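PDB 3L49: ABC sugar (Ribose) transporter, periplasmic substrate-binding subunit from Rhodobacter sphaeroides, which probably binds a sugar in the periplasm and delivers it to an ABC transporter, as other periplasmic solute-binding proteins do. Local coordinates for residues G9-G14 / D63-Q68; I28-R33 / I251-V256. All coordinates share one frame; numbering follows the deposited sequence.

Interaction 1 (G9-G14 / D63-Q68); sequences GITAIG and DAIIEQ
Main-chain hydrogen bonds do most of the joining between G9-G14 and D63-Q68, where strands 9-12 and 64-68 run parallel, 14° apart in direction. The carbonyl of A64 takes the amide of G9, and G9 O in turn accepts from I66 N at 2.8 Å in a nearly straight bond. One step on, T11 N reaches I66 O at 2.8 Å, nearly along the C=O axis, whereas Q68 N meets T11 O from above the carbonyl plane. The last bond, I13 N to Q68 O at 3.2 Å, is the longest of the five and as bent as the first, and lies just beyond the end of the first strand. CA-H...O contacts flank these bonds, such as I10 CA to I66 O at 3.4 Å.

The pairing is that of the first and third strands of a periplasmic binding protein lobe, an alpha/beta sandwich: I10, A12, I66 and Q68 face helix 18-33, while T11 and I65 turn to helix 47-60. The side chain of I13 lies about 6 Å from a bound, unidentified ligand.

Apolar contact is modest. T11 has OG1 anti to its backbone N (chi1 169°), which leaves CG2 in the crowded position, touching I65 CG2 obliquely at 3.9 Å. On the other face A12 CB meets Q68 CB at 3.9 Å.

The polar ends are bound elsewhere: T11 OG1 by Q50, Q68 by Q27 and the D20 carbonyl, E67 OE1 by T94. E67 has CG anti to its backbone N (chi1 -158°), against T11 CG2 at 3.9 Å; an alanine here would lack CG and carboxylate, and would probably leave T11 CG2 less well packed and T94 OG1 without this partner.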
# COMPACT_ATOMS: atom_id res chain seq x y z
N GLY A 9 -15.45 -15.52 -2.05
CA GLY A 9 -15.05 -14.65 -3.14
C GLY A 9 -13.94 -13.69 -2.74
O GLY A 9 -13.91 -13.19 -1.62
N ILE A 10 -13.01 -13.46 -3.66
CA ILE A 10 -11.95 -12.46 -3.51
C ILE A 10 -12.09 -11.43 -4.63
O ILE A 10 -12.14 -11.79 -5.80
CB ILE A 10 -10.53 -13.10 -3.63
CG1 ILE A 10 -10.31 -14.16 -2.56
CG2 ILE A 10 -9.43 -12.02 -3.59
CD1 ILE A 10 -9.26 -15.15 -2.97
N THR A 11 -12.16 -10.15 -4.26
CA THR A 11 -12.13 -9.07 -5.24
C THR A 11 -10.98 -8.08 -4.98
O THR A 11 -11.02 -7.29 -4.05
CB THR A 11 -13.53 -8.36 -5.42
OG1 THR A 11 -13.38 -7.15 -6.19
CG2 THR A 11 -14.19 -8.01 -4.09
N ALA A 12 -9.94 -8.15 -5.81
CA ALA A 12 -8.78 -7.28 -5.71
C ALA A 12 -8.74 -6.33 -6.89
O ALA A 12 -9.19 -6.68 -7.98
CB ALA A 12 -7.53 -8.12 -5.71
N ILE A 13 -8.18 -5.14 -6.71
CA ILE A 13 -8.10 -4.21 -7.84
C ILE A 13 -6.95 -4.56 -8.80
O ILE A 13 -6.96 -4.16 -9.96
CB ILE A 13 -8.09 -2.72 -7.42
CG1 ILE A 13 -8.44 -1.82 -8.62
CG2 ILE A 13 -6.77 -2.34 -6.73
CD1 ILE A 13 -8.81 -0.39 -8.30
N GLY A 14 -5.97 -5.34 -8.34
CA GLY A 14 -4.91 -5.77 -9.23
C GLY A 14 -3.98 -6.80 -8.64
O GLY A 14 -4.06 -7.12 -7.45
N ASP A 63 -20.21 -17.57 0.74
CA ASP A 63 -20.30 -17.52 2.20
C ASP A 63 -19.66 -16.25 2.80
O ASP A 63 -20.06 -15.83 3.89
CB ASP A 63 -19.73 -18.80 2.83
CG ASP A 63 -20.42 -20.06 2.31
OD1 ASP A 63 -21.32 -20.58 3.01
OD2 ASP A 63 -20.08 -20.52 1.20
N ALA A 64 -18.70 -15.65 2.09
CA ALA A 64 -18.15 -14.32 2.40
C ALA A 64 -17.34 -13.73 1.25
O ALA A 64 -16.88 -14.44 0.36
CB ALA A 64 -17.29 -14.36 3.67
N ILE A 65 -17.15 -12.41 1.29
CA ILE A 65 -16.33 -11.71 0.30
C ILE A 65 -15.12 -11.03 0.97
O ILE A 65 -15.26 -10.40 2.02
CB ILE A 65 -17.18 -10.69 -0.51
CG1 ILE A 65 -18.16 -11.44 -1.42
CG2 ILE A 65 -16.30 -9.71 -1.32
CD1 ILE A 65 -19.26 -10.58 -2.04
N ILE A 66 -13.93 -11.21 0.38
CA ILE A 66 -12.75 -10.44 0.77
C ILE A 66 -12.39 -9.42 -0.30
O ILE A 66 -12.14 -9.76 -1.45
CB ILE A 66 -11.50 -11.30 1.07
CG1 ILE A 66 -11.85 -12.54 1.91
CG2 ILE A 66 -10.48 -10.45 1.81
CD1 ILE A 66 -10.64 -13.43 2.18
N GLU A 67 -12.38 -8.15 0.08
CA GLU A 67 -12.05 -7.09 -0.85
C GLU A 67 -10.61 -6.64 -0.61
O GLU A 67 -10.21 -6.41 0.52
CB GLU A 67 -13.04 -5.93 -0.66
CG GLU A 67 -13.19 -4.99 -1.86
CD GLU A 67 -11.98 -4.10 -2.06
OE1 GLU A 67 -11.37 -3.68 -1.06
OE2 GLU A 67 -11.64 -3.83 -3.23
N GLN A 68 -9.83 -6.48 -1.68
CA GLN A 68 -8.44 -6.02 -1.54
C GLN A 68 -8.15 -4.73 -2.30
O GLN A 68 -8.28 -4.67 -3.52
CB GLN A 68 -7.49 -7.13 -1.98
CG GLN A 68 -6.04 -6.73 -2.06
CD GLN A 68 -5.15 -7.90 -2.38
OE1 GLN A 68 -5.37 -9.01 -1.90
NE2 GLN A 68 -4.13 -7.67 -3.21

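Interaction 2 (I28-R33 / I251-V256); sequences IAEIER and IGKLAV
Helices 18-33 and 248-263 lie side by side on one face of the sheet of an alpha/beta sandwich lobe, although more than two hundred residues separate them in sequence. Over I28-R33 and I251-V256 their axes approach to 8.6 Å and cross at -38°. Helix 248-263 comes from near the C-terminal end of the chain, yet it packs in the same lobe as the N-terminal strand 7-12, consistent with the repeated crossing of the chain between lobes in periplasmic binding proteins.

The close-packed part centres on V256. Its CG1, anti to the backbone N, meets I31 CG1 at 3.7 Å, the two side chains crossing at about a right angle. V256 CB also lies 3.9 Å from E30 CG, so the aliphatic stem of the glutamate continues the apolar surface. Beneath, I31 rests on I8 and I10 of strand 7-12, and L3 and L34 add cover to V256.

Toward solvent the fit loosens and charge takes over. K253 runs obliquely across the carboxylate of E30, with its CE 3.4 Å from E30 OE1, yet the salt bridge from K253 NZ to that oxygen is long. R33, one turn further along the same helix, holds E30 more firmly, side-on through NE and NH2. The carboxylate probably offsets the repulsion between the two cations, whose R33 NE and K253 NZ are 4.4 Å apart. E30 OE2 receives R33 NH2 on its syn lone pair, at 2.9 Å.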
# COMPACT_ATOMS: atom_id res chain seq x y z
N ILE A 28 -5.96 -17.06 -1.77
CA ILE A 28 -6.36 -18.24 -2.54
C ILE A 28 -5.83 -19.50 -1.87
O ILE A 28 -6.59 -20.44 -1.63
CB ILE A 28 -5.88 -18.15 -4.01
CG1 ILE A 28 -6.57 -17.00 -4.75
CG2 ILE A 28 -6.12 -19.47 -4.77
CD1 ILE A 28 -5.93 -16.68 -6.12
N ALA A 29 -4.53 -19.49 -1.56
CA ALA A 29 -3.83 -20.62 -0.94
C ALA A 29 -4.43 -21.02 0.41
O ALA A 29 -4.57 -22.21 0.70
CB ALA A 29 -2.35 -20.29 -0.77
N GLU A 30 -4.80 -20.02 1.21
CA GLU A 30 -5.35 -20.26 2.54
C GLU A 30 -6.79 -20.77 2.50
O GLU A 30 -7.16 -21.64 3.29
CB GLU A 30 -5.22 -19.01 3.43
CG GLU A 30 -5.32 -19.29 4.94
CD GLU A 30 -4.30 -20.34 5.47
OE1 GLU A 30 -3.26 -20.59 4.82
OE2 GLU A 30 -4.55 -20.90 6.56
N ILE A 31 -7.58 -20.25 1.56
CA ILE A 31 -8.96 -20.72 1.35
C ILE A 31 -8.94 -22.21 1.02
O ILE A 31 -9.61 -23.01 1.69
CB ILE A 31 -9.70 -19.93 0.25
CG1 ILE A 31 -10.01 -18.51 0.72
CG2 ILE A 31 -11.01 -20.63 -0.11
CD1 ILE A 31 -10.30 -17.52 -0.42
N GLU A 32 -8.13 -22.57 0.03
CA GLU A 32 -7.99 -23.95 -0.41
C GLU A 32 -7.38 -24.85 0.65
O GLU A 32 -7.79 -26.00 0.80
CB GLU A 32 -7.19 -24.01 -1.71
CG GLU A 32 -7.91 -23.33 -2.89
CD GLU A 32 -7.10 -23.33 -4.18
OE1 GLU A 32 -7.61 -22.81 -5.19
OE2 GLU A 32 -5.96 -23.85 -4.18
N ARG A 33 -6.42 -24.32 1.41
CA ARG A 33 -5.80 -25.07 2.50
C ARG A 33 -6.82 -25.48 3.57
O ARG A 33 -6.81 -26.62 4.03
CB ARG A 33 -4.67 -24.26 3.15
CG ARG A 33 -3.90 -25.04 4.18
CD ARG A 33 -2.86 -24.21 4.91
NE ARG A 33 -3.36 -23.46 6.07
CZ ARG A 33 -3.64 -23.97 7.27
NH1 ARG A 33 -3.53 -25.27 7.52
NH2 ARG A 33 -4.07 -23.17 8.23
N ILE A 251 -0.64 -11.03 5.63
CA ILE A 251 -1.90 -10.28 5.59
C ILE A 251 -3.02 -11.09 4.91
O ILE A 251 -4.10 -11.25 5.47
CB ILE A 251 -1.70 -8.87 4.94
CG1 ILE A 251 -1.13 -7.89 5.97
CG2 ILE A 251 -3.00 -8.31 4.41
CD1 ILE A 251 -0.11 -6.88 5.40
N GLY A 252 -2.73 -11.64 3.73
CA GLY A 252 -3.69 -12.46 3.00
C GLY A 252 -4.13 -13.69 3.77
O GLY A 252 -5.32 -13.98 3.85
N LYS A 253 -3.15 -14.38 4.35
CA LYS A 253 -3.37 -15.57 5.19
C LYS A 253 -4.27 -15.27 6.38
O LYS A 253 -5.18 -16.04 6.68
CB LYS A 253 -2.05 -16.10 5.70
CG LYS A 253 -1.97 -17.60 5.74
CD LYS A 253 -0.85 -18.09 6.62
CE LYS A 253 -0.39 -19.47 6.19
NZ LYS A 253 -0.42 -20.45 7.31
N LEU A 254 -4.01 -14.14 7.04
CA LEU A 254 -4.70 -13.77 8.28
C LEU A 254 -6.15 -13.34 8.04
O LEU A 254 -7.02 -13.59 8.88
CB LEU A 254 -3.95 -12.65 9.00
CG LEU A 254 -2.65 -12.94 9.76
CD1 LEU A 254 -1.86 -11.65 9.97
CD2 LEU A 254 -2.95 -13.63 11.09
N ALA A 255 -6.37 -12.68 6.90
CA ALA A 255 -7.70 -12.27 6.47
C ALA A 255 -8.64 -13.45 6.27
O ALA A 255 -9.81 -13.38 6.65
CB ALA A 255 -7.60 -11.44 5.19
N VAL A 256 -8.12 -14.54 5.71
CA VAL A 256 -8.90 -15.75 5.46
C VAL A 256 -9.27 -16.45 6.78
O VAL A 256 -10.37 -17.01 6.90
CB VAL A 256 -8.19 -16.71 4.46
CG1 VAL A 256 -8.97 -18.00 4.26
CG2 VAL A 256 -8.01 -16.02 3.13

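In the fold
Helix 18-33 directly follows strand 7-12 in the chain, and the two contacts are neighbouring layers of one lobe, their centres about 11 Å apart. Interaction 1 is wholly buried and owes its order to repeated main-chain hydrogen bonds, its polar side-chain ends being paired with residues beyond the two strands. Interaction 2 has no hydrogen bond between its helices; it passes from buried apolar packing to a salt-bridge network that leads from the buried E30 out to the exposed R33. The layers meet through isoleucine and valine: I10 CD1 lies 3.6 Å from I31 CD1, and I66 CD1 touches V256 CG2, so each strand of G9-G14 / D63-Q68 contributes one isoleucine to the underside of the helix pair.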